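PDB 5J90: RagB/SusD domain protein from Flavobacterium johnsoniae, which binds chitin as a SusD homolog and probably captures it at the outer membrane as part of a polysaccharide utilization system. Local coordinates for residues L118-I121 with L122-E125; E156-T159 with Q160-A163; E272-M275 with K276-D280. All coordinates share one frame; numbering follows the deposited sequence.

From the N terminus, contact 1 comes first, on helix 113-134, followed by contact 2 on helix 154-177 and contact 3 at the end of helix 269-277. Each is local, between residues three to five apart, so none closes a long loop; the three follow in series, with none enclosing or crossing another. Contacts 1 and 2 lie on helices that succeed each other in the chain and pack together, Val124 CG1 standing 4.0 Å from Met161 CB; helix 196-213 meets both. Contact 3 lies across the chain's centre, its own centre about 36 Å from that of contact 1 and about 38 Å from that of contact 2, and packs against helices 283-286 and 413-428.

Contact 1. Residues L118-I121 with L122-E125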
ATOM      1  N   LEU A 118       5.108  30.174 -13.798  1.00 11.45           N
ATOM      2  CA  LEU A 118       4.365  29.516 -14.859  1.00 10.42           C
ATOM      3  C   LEU A 118       5.015  28.178 -15.211  1.00 10.12           C
ATOM      4  O   LEU A 118       4.315  27.188 -15.470  1.00 10.97           O
ATOM      5  CB  LEU A 118       4.241  30.426 -16.092  1.00 11.93           C
ATOM      6  CG  LEU A 118       3.330  31.625 -15.820  1.00 11.23           C
ATOM      7  CD1 LEU A 118       3.596  32.751 -16.821  1.00 13.86           C
ATOM      8  CD2 LEU A 118       1.862  31.214 -15.864  1.00 12.96           C
ATOM      9  N   SER A 119       6.348  28.138 -15.207  1.00 11.05           N
ATOM     10  CA  SER A 119       7.058  26.891 -15.501  1.00 10.70           C
ATOM     11  C   SER A 119       6.749  25.825 -14.451  1.00 10.61           C
ATOM     12  O   SER A 119       6.642  24.645 -14.794  1.00 10.06           O
ATOM     13  CB  SER A 119       8.577  27.100 -15.640  1.00 11.43           C
ATOM     14  OG  SER A 119       9.220  27.246 -14.388  1.00 12.67           O
ATOM     15  N   LEU A 120       6.581  26.234 -13.193  1.00 10.44           N
ATOM     16  CA  LEU A 120       6.258  25.283 -12.125  1.00 10.13           C
ATOM     17  C   LEU A 120       4.878  24.660 -12.318  1.00  9.65           C
ATOM     18  O   LEU A 120       4.685  23.459 -12.104  1.00  9.34           O
ATOM     19  CB  LEU A 120       6.346  25.948 -10.750  1.00 10.49           C
ATOM     20  CG  LEU A 120       7.754  26.292 -10.256  1.00  9.71           C
ATOM     21  CD1 LEU A 120       7.671  27.043  -8.938  1.00 11.70           C
ATOM     22  CD2 LEU A 120       8.595  25.022 -10.117  1.00 12.17           C
ATOM     23  N   ILE A 121       3.903  25.472 -12.713  1.00  9.65           N
ATOM     24  CA  ILE A 121       2.563  24.950 -12.946  1.00  8.73           C
ATOM     25  C   ILE A 121       2.570  23.934 -14.088  1.00  9.62           C
ATOM     26  O   ILE A 121       2.002  22.843 -13.974  1.00  9.52           O
ATOM     27  CB  ILE A 121       1.551  26.084 -13.214  1.00  9.94           C
ATOM     28  CG1 ILE A 121       1.511  27.034 -12.015  1.00 10.24           C
ATOM     29  CG2 ILE A 121       0.168  25.512 -13.500  1.00 10.45           C
ATOM     30  CD1 ILE A 121       0.698  28.317 -12.272  1.00 11.39           C
ATOM     31  N   LEU A 122       3.223  24.282 -15.192  1.00  9.94           N
ATOM     32  CA  LEU A 122       3.348  23.355 -16.313  1.00  9.99           C
ATOM     33  C   LEU A 122       4.136  22.102 -15.935  1.00  8.79           C
ATOM     34  O   LEU A 122       3.810  20.997 -16.377  1.00 10.01           O
ATOM     35  CB  LEU A 122       4.012  24.048 -17.502  1.00 13.53           C
ATOM     36  CG  LEU A 122       3.058  24.812 -18.400  1.00 16.79           C
ATOM     37  CD1 LEU A 122       3.861  25.637 -19.396  1.00 17.68           C
ATOM     38  CD2 LEU A 122       2.132  23.837 -19.114  1.00 15.76           C
ATOM     39  N   LYS A 123       5.177  22.286 -15.126  1.00  9.54           N
ATOM     40  CA  LYS A 123       5.991  21.179 -14.643  1.00 10.07           C
ATOM     41  C   LYS A 123       5.127  20.173 -13.879  1.00  9.22           C
ATOM     42  O   LYS A 123       5.187  18.966 -14.150  1.00  9.72           O
ATOM     43  CB  LYS A 123       7.100  21.701 -13.733  1.00  9.81           C
ATOM     44  CG  LYS A 123       8.050  20.637 -13.199  1.00 10.39           C
ATOM     45  CD  LYS A 123       8.936  21.249 -12.120  1.00 10.28           C
ATOM     46  CE  LYS A 123      10.025  20.283 -11.648  1.00 10.86           C
ATOM     47  NZ  LYS A 123      10.775  20.854 -10.503  1.00 11.97           N
ATOM     48  N   VAL A 124       4.324  20.666 -12.940  1.00  8.98           N
ATOM     49  CA  VAL A 124       3.486  19.774 -12.151  1.00  9.39           C
ATOM     50  C   VAL A 124       2.424  19.117 -13.049  1.00  8.29           C
ATOM     51  O   VAL A 124       2.144  17.920 -12.917  1.00  8.09           O
ATOM     52  CB  VAL A 124       2.865  20.511 -10.958  1.00  8.01           C
ATOM     53  CG1 VAL A 124       1.878  19.600 -10.222  1.00  9.43           C
ATOM     54  CG2 VAL A 124       3.966  20.988 -10.010  1.00  9.34           C
ATOM     55  N   GLU A 125       1.863  19.873 -13.986  1.00  7.87           N
ATOM     56  CA  GLU A 125       0.888  19.294 -14.909  1.00  8.05           C
ATOM     57  C   GLU A 125       1.477  18.127 -15.697  1.00  7.92           C
ATOM     58  O   GLU A 125       0.840  17.084 -15.845  1.00  9.22           O
ATOM     59  CB  GLU A 125       0.337  20.364 -15.857  1.00  8.49           C
ATOM     60  CG  GLU A 125      -0.417  19.812 -17.070  1.00  9.03           C
ATOM     61  CD  GLU A 125      -1.612  18.916 -16.736  1.00  8.95           C
ATOM     62  OE1 GLU A 125      -2.091  18.897 -15.572  1.00  9.55           O
ATOM     63  OE2 GLU A 125      -2.074  18.214 -17.671  1.00  9.73           O
TER
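Between Leu118-Ile121 and Leu122-Glu125 the flat groups that meet are peptide planes, each carbonyl receiving the amide of the residue four further on. Leu122 N reaches Leu118 O at 3.1 Å in a nearly straight bond (174° at the hydrogen), and Lys123 N lies 2.8 Å from Ser119 O. Val124 N to Leu120 O and Glu125 N to Ile121 O continue the ladder. Side chains lean on the same carbonyls. With CG1 anti to the backbone N (chi1 174°), Val124 swings CG2 back until it lies 3.3 Å from Leu120 O. Lys123 CB sits 3.2 Å from Ser119 O, and the extended chain beyond it passes Leu120, whose CD2 is 4.3 Å from Lys123 CD. The long lysine thus gives an apolar flank to the leucine while carrying its ammonium away to a salt bridge with Glu164 and a cation-pi contact with Tyr139. Ser119 is small enough for its buried place, and its OG bonds to Tyr116 O in the preceding turn. The branched residues face other elements: Leu122 meets Phe33, Met36 and Phe37 of helix 33-37, whereas Ile121 and Val124 touch both helix 154-177 and helix 196-213. Aliphatic side chains suit these positions because they fill the interfaces without adding polar groups to be satisfied. This is regular alpha-helix in the middle of helix 113-134, buried among neighbouring helices, consistent with the TPR-like helical scaffold of SusD proteins.

Contact 2. Residues E156-T159 with Q160-A163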
ATOM      1  N   GLU A 156       7.523  11.721  -1.586  1.00  8.71           N
ATOM      2  CA  GLU A 156       8.356  12.916  -1.685  1.00  9.49           C
ATOM      3  C   GLU A 156       7.978  13.783  -2.881  1.00  9.06           C
ATOM      4  O   GLU A 156       7.941  15.015  -2.771  1.00 10.28           O
ATOM      5  CB  GLU A 156       9.836  12.523  -1.797  1.00  9.37           C
ATOM      6  CG  GLU A 156      10.423  12.010  -0.488  1.00 10.43           C
ATOM      7  CD  GLU A 156      11.704  11.204  -0.682  1.00 13.79           C
ATOM      8  OE1 GLU A 156      12.150  10.953  -1.833  1.00 12.26           O
ATOM      9  OE2 GLU A 156      12.282  10.802   0.352  1.00 19.43           O
ATOM     10  N   VAL A 157       7.712  13.150  -4.021  1.00  8.63           N
ATOM     11  CA  VAL A 157       7.340  13.912  -5.216  1.00  8.36           C
ATOM     12  C   VAL A 157       6.048  14.696  -4.985  1.00  8.23           C
ATOM     13  O   VAL A 157       5.963  15.881  -5.320  1.00  8.85           O
ATOM     14  CB  VAL A 157       7.238  13.019  -6.471  1.00  8.20           C
ATOM     15  CG1 VAL A 157       6.774  13.843  -7.670  1.00  9.68           C
ATOM     16  CG2 VAL A 157       8.592  12.366  -6.768  1.00  9.73           C
ATOM     17  N   TYR A 158       5.048  14.048  -4.398  1.00  7.77           N
ATOM     18  CA  TYR A 158       3.784  14.733  -4.118  1.00  8.02           C
ATOM     19  C   TYR A 158       3.979  15.938  -3.190  1.00  8.59           C
ATOM     20  O   TYR A 158       3.442  17.018  -3.449  1.00  8.53           O
ATOM     21  CB  TYR A 158       2.713  13.754  -3.598  1.00  8.04           C
ATOM     22  CG  TYR A 158       1.813  13.268  -4.721  1.00  7.46           C
ATOM     23  CD1 TYR A 158       2.271  12.341  -5.655  1.00  7.38           C
ATOM     24  CD2 TYR A 158       0.528  13.786  -4.894  1.00  8.25           C
ATOM     25  CE1 TYR A 158       1.467  11.923  -6.707  1.00  7.83           C
ATOM     26  CE2 TYR A 158      -0.285  13.376  -5.940  1.00  8.16           C
ATOM     27  CZ  TYR A 158       0.191  12.457  -6.853  1.00  7.84           C
ATOM     28  OH  TYR A 158      -0.637  12.077  -7.893  1.00  8.05           O
ATOM     29  N   THR A 159       4.763  15.782  -2.129  1.00  8.63           N
ATOM     30  CA  THR A 159       5.056  16.914  -1.250  1.00  8.65           C
ATOM     31  C   THR A 159       5.713  18.057  -2.021  1.00  8.14           C
ATOM     32  O   THR A 159       5.330  19.224  -1.872  1.00  9.37           O
ATOM     33  CB  THR A 159       5.935  16.462  -0.074  1.00  9.28           C
ATOM     34  OG1 THR A 159       5.146  15.630   0.780  1.00 12.21           O
ATOM     35  CG2 THR A 159       6.455  17.641   0.739  1.00 11.34           C
ATOM     36  N   GLN A 160       6.685  17.724  -2.864  1.00  8.24           N
ATOM     37  CA  GLN A 160       7.337  18.755  -3.672  1.00  8.87           C
ATOM     38  C   GLN A 160       6.383  19.459  -4.642  1.00  8.63           C
ATOM     39  O   GLN A 160       6.439  20.681  -4.799  1.00  9.70           O
ATOM     40  CB  GLN A 160       8.521  18.166  -4.431  1.00  9.95           C
ATOM     41  CG  GLN A 160       9.661  17.703  -3.569  1.00 16.83           C
ATOM     42  CD  GLN A 160      10.724  17.008  -4.384  1.00 19.39           C
ATOM     43  OE1 GLN A 160      11.520  17.666  -5.062  1.00 17.79           O
ATOM     44  NE2 GLN A 160      10.729  15.665  -4.350  1.00 14.40           N
ATOM     45  N   MET A 161       5.502  18.697  -5.292  1.00  8.31           N
ATOM     46  CA  MET A 161       4.548  19.283  -6.227  1.00  8.63           C
ATOM     47  C   MET A 161       3.599  20.249  -5.522  1.00  7.39           C
ATOM     48  O   MET A 161       3.321  21.334  -6.038  1.00  8.97           O
ATOM     49  CB  MET A 161       3.787  18.198  -6.995  1.00  8.16           C
ATOM     50  CG  MET A 161       4.679  17.397  -7.946  1.00  8.78           C
ATOM     51  SD  MET A 161       3.782  16.264  -9.017  1.00  9.67           S
ATOM     52  CE  MET A 161       2.916  15.192  -7.862  1.00 11.96           C
ATOM     53  N   PHE A 162       3.107  19.887  -4.342  1.00  7.93           N
ATOM     54  CA  PHE A 162       2.245  20.807  -3.597  1.00  8.09           C
ATOM     55  C   PHE A 162       2.997  22.090  -3.253  1.00  9.57           C
ATOM     56  O   PHE A 162       2.415  23.178  -3.299  1.00  9.40           O
ATOM     57  CB  PHE A 162       1.735  20.152  -2.306  1.00  8.73           C
ATOM     58  CG  PHE A 162       0.683  19.080  -2.514  1.00  8.24           C
ATOM     59  CD1 PHE A 162      -0.473  19.327  -3.252  1.00  9.45           C
ATOM     60  CD2 PHE A 162       0.831  17.834  -1.920  1.00  8.61           C
ATOM     61  CE1 PHE A 162      -1.450  18.347  -3.417  1.00  9.22           C
ATOM     62  CE2 PHE A 162      -0.133  16.846  -2.082  1.00  9.14           C
ATOM     63  CZ  PHE A 162      -1.283  17.103  -2.834  1.00  7.95           C
ATOM     64  N   ALA A 163       4.284  21.973  -2.910  1.00  9.00           N
ATOM     65  CA  ALA A 163       5.090  23.151  -2.556  1.00  9.42           C
ATOM     66  C   ALA A 163       5.382  24.018  -3.777  1.00 10.41           C
ATOM     67  O   ALA A 163       5.415  25.246  -3.680  1.00 10.20           O
ATOM     68  CB  ALA A 163       6.405  22.730  -1.878  1.00 10.30           C
TER
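A Met-aromatic contact within helix 154-177 joins Met161 to Tyr158, three residues earlier. The methyl does the touching: Met161 CE lies over the centre of the phenol ring, 3.7 Å from its centroid and 11° off the normal, a CH-pi contact. The sulfur stands above the same face but farther off, with SD 5.5 Å from that centroid. A bend at the last torsion of Met161 (chi3 -58°) turns CE onto the ring, while SD rests 4.1 Å from Val157 CG1. A flexible, unbranched thioether suits a place where one side chain must serve both a ring and a valine. Phe162 comes to the edge of the tyrosine, its CE2 being 4.2 Å from Tyr158 CD2. Beyond the helix, Tyr158 OH bonds to Asp132 OD1, Trp501 meets the ring with its plane steeply inclined, and Met161 also packs on His128 of helix 113-134. A leucine in place of Tyr158 would probably deprive the Met161 methyl of its aromatic face and leave Asp132 without its phenol partner. On the more open side, Glu156 O takes two donors, Gln160 N at 3.0 Å and, weakly, Gln160 NE2 at 3.3 Å. Gln160 suits this border because its extended chain runs past Glu156 O, so that NE2 can give a weak bond there and still reach Asp152 OD2. Glu156 OE1 accepts the amide of Ser153. The chemistry therefore divides the helix: its buried side combines apolar and CH-pi contact with one hydrogen bond at the phenol end, its outer side is held by hydrogen bonds from Gln160 and Glu156 to the residues just before the helix and, weakly, to the helix backbone.

Contact 3. Residues E272-M275 with K276-D280; sequences ESIM and KGYQD
A chi1 of -176° swings the Glu272 chain away from its own N, while Lys276 (chi1 -84°) keeps CG beside its own; with both chains extended, they run alongside each other in the same direction. Glu272 CG packs 3.5 Å from Lys276 CD, and Lys276 NZ meets Glu272 OE2 at 3.2 Å in a salt bridge, approaching from above the carboxylate plane. Next, the helix ends in a Schellman motif: Gln279 takes positive phi, Gln279 N bonds to Lys276 O, and Asp280 N reaches Met275 O at 2.9 Å, almost straight and in the carbonyl plane. Met275 bends its tip so that CE lies 3.6 Å from Asp280 CG, and Ile274 CG2 meets Tyr278 CE2 at 4.2 Å. Asp280 suits the start of the next turn, since its carboxylate caps a backbone N there and pairs with Arg282. Glu272 OE2 also pairs with Lys298, and OE1 accepts the amide of Gly299. Two lysines and an amide around one buried carboxylate would be expected to favour its charged form.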
ATOM      1  N   GLU A 272     -19.299   1.926 -24.864  1.00 12.27           N
ATOM      2  CA  GLU A 272     -20.583   1.531 -25.443  1.00 13.44           C
ATOM      3  C   GLU A 272     -21.576   1.181 -24.337  1.00 12.85           C
ATOM      4  O   GLU A 272     -22.690   1.684 -24.310  1.00 13.74           O
ATOM      5  CB  GLU A 272     -20.438   0.351 -26.409  1.00 12.47           C
ATOM      6  CG  GLU A 272     -21.772   0.024 -27.071  1.00 15.48           C
ATOM      7  CD  GLU A 272     -21.773  -1.247 -27.911  1.00 17.52           C
ATOM      8  OE1 GLU A 272     -20.745  -1.595 -28.526  1.00 14.59           O
ATOM      9  OE2 GLU A 272     -22.845  -1.894 -27.971  1.00 20.80           O
ATOM     10  N   SER A 273     -21.160   0.335 -23.401  1.00 12.45           N
ATOM     11  CA  SER A 273     -22.043  -0.093 -22.321  1.00 12.25           C
ATOM     12  C   SER A 273     -22.588   1.082 -21.513  1.00 13.02           C
ATOM     13  O   SER A 273     -23.800   1.196 -21.274  1.00 13.00           O
ATOM     14  CB  SER A 273     -21.303  -1.067 -21.395  1.00 13.44           C
ATOM     15  OG  SER A 273     -22.117  -1.406 -20.287  1.00 13.72           O
ATOM     16  N   ILE A 274     -21.694   1.962 -21.087  1.00 11.75           N
ATOM     17  CA  ILE A 274     -22.080   3.061 -20.217  1.00 12.62           C
ATOM     18  C   ILE A 274     -22.843   4.159 -20.957  1.00 12.52           C
ATOM     19  O   ILE A 274     -23.908   4.584 -20.514  1.00 13.37           O
ATOM     20  CB  ILE A 274     -20.851   3.610 -19.463  1.00 11.20           C
ATOM     21  CG1 ILE A 274     -20.344   2.536 -18.493  1.00 13.68           C
ATOM     22  CG2 ILE A 274     -21.196   4.896 -18.727  1.00 11.93           C
ATOM     23  CD1 ILE A 274     -19.038   2.885 -17.775  1.00 13.01           C
ATOM     24  N   MET A 275     -22.312   4.619 -22.084  1.00 13.42           N
ATOM     25  CA  MET A 275     -22.955   5.731 -22.781  1.00 12.38           C
ATOM     26  C   MET A 275     -24.258   5.328 -23.494  1.00 14.34           C
ATOM     27  O   MET A 275     -25.222   6.097 -23.491  1.00 15.46           O
ATOM     28  CB  MET A 275     -21.967   6.469 -23.698  1.00 13.97           C
ATOM     29  CG  MET A 275     -20.817   7.117 -22.901  1.00 15.55           C
ATOM     30  SD  MET A 275     -19.841   8.338 -23.806  1.00 15.00           S
ATOM     31  CE  MET A 275     -21.010   9.696 -23.874  1.00 12.54           C
ATOM     32  N   LYS A 276     -24.303   4.127 -24.068  1.00 13.50           N
ATOM     33  CA  LYS A 276     -25.563   3.629 -24.633  1.00 14.71           C
ATOM     34  C   LYS A 276     -26.595   3.389 -23.538  1.00 17.26           C
ATOM     35  O   LYS A 276     -27.776   3.690 -23.713  1.00 17.65           O
ATOM     36  CB  LYS A 276     -25.353   2.331 -25.405  1.00 16.91           C
ATOM     37  CG  LYS A 276     -24.905   2.491 -26.836  1.00 20.48           C
ATOM     38  CD  LYS A 276     -25.080   1.155 -27.546  1.00 30.18           C
ATOM     39  CE  LYS A 276     -24.986   1.271 -29.051  1.00 34.43           C
ATOM     40  NZ  LYS A 276     -24.876  -0.085 -29.662  1.00 27.29           N
ATOM     41  N   GLY A 277     -26.160   2.832 -22.410  1.00 14.48           N
ATOM     42  CA  GLY A 277     -27.073   2.558 -21.311  1.00 14.72           C
ATOM     43  C   GLY A 277     -27.798   3.812 -20.868  1.00 15.65           C
ATOM     44  O   GLY A 277     -29.010   3.805 -20.626  1.00 17.84           O
ATOM     45  N   TYR A 278     -27.050   4.906 -20.768  1.00 15.16           N
ATOM     46  CA  TYR A 278     -27.609   6.186 -20.356  1.00 15.17           C
ATOM     47  C   TYR A 278     -28.235   6.972 -21.509  1.00 14.78           C
ATOM     48  O   TYR A 278     -28.774   8.048 -21.285  1.00 15.09           O
ATOM     49  CB  TYR A 278     -26.522   7.061 -19.726  1.00 14.98           C
ATOM     50  CG  TYR A 278     -26.063   6.675 -18.329  1.00 15.27           C
ATOM     51  CD1 TYR A 278     -26.879   5.957 -17.455  1.00 13.75           C
ATOM     52  CD2 TYR A 278     -24.808   7.065 -17.876  1.00 14.74           C
ATOM     53  CE1 TYR A 278     -26.445   5.632 -16.169  1.00 14.19           C
ATOM     54  CE2 TYR A 278     -24.370   6.747 -16.602  1.00 13.44           C
ATOM     55  CZ  TYR A 278     -25.185   6.032 -15.751  1.00 13.39           C
ATOM     56  OH  TYR A 278     -24.731   5.733 -14.478  1.00 13.71           O
ATOM     57  N   GLN A 279     -28.148   6.445 -22.730  1.00 13.84           N
ATOM     58  CA  GLN A 279     -28.566   7.185 -23.930  1.00 15.60           C
ATOM     59  C   GLN A 279     -27.980   8.592 -23.902  1.00 16.80           C
ATOM     60  O   GLN A 279     -28.668   9.591 -24.107  1.00 16.80           O
ATOM     61  CB  GLN A 279     -30.092   7.232 -24.047  1.00 18.43           C
ATOM     62  CG  GLN A 279     -30.722   5.869 -24.261  1.00 21.88           C
ATOM     63  CD  GLN A 279     -32.229   5.944 -24.412  1.00 35.54           C
ATOM     64  OE1 GLN A 279     -32.770   6.956 -24.860  1.00 35.32           O
ATOM     65  NE2 GLN A 279     -32.914   4.873 -24.031  1.00 41.99           N
ATOM     66  N   ASP A 280     -26.682   8.647 -23.628  1.00 15.14           N
ATOM     67  CA  ASP A 280     -25.988   9.893 -23.371  1.00 12.58           C
ATOM     68  C   ASP A 280     -25.768  10.653 -24.677  1.00 12.14           C
ATOM     69  O   ASP A 280     -25.125  10.135 -25.585  1.00 13.31           O
ATOM     70  CB  ASP A 280     -24.648   9.538 -22.716  1.00 14.07           C
ATOM     71  CG  ASP A 280     -23.974  10.723 -22.073  1.00 12.97           C
ATOM     72  OD1 ASP A 280     -23.908  11.794 -22.698  1.00 12.58           O
ATOM     73  OD2 ASP A 280     -23.501  10.577 -20.916  1.00 13.14           O
TER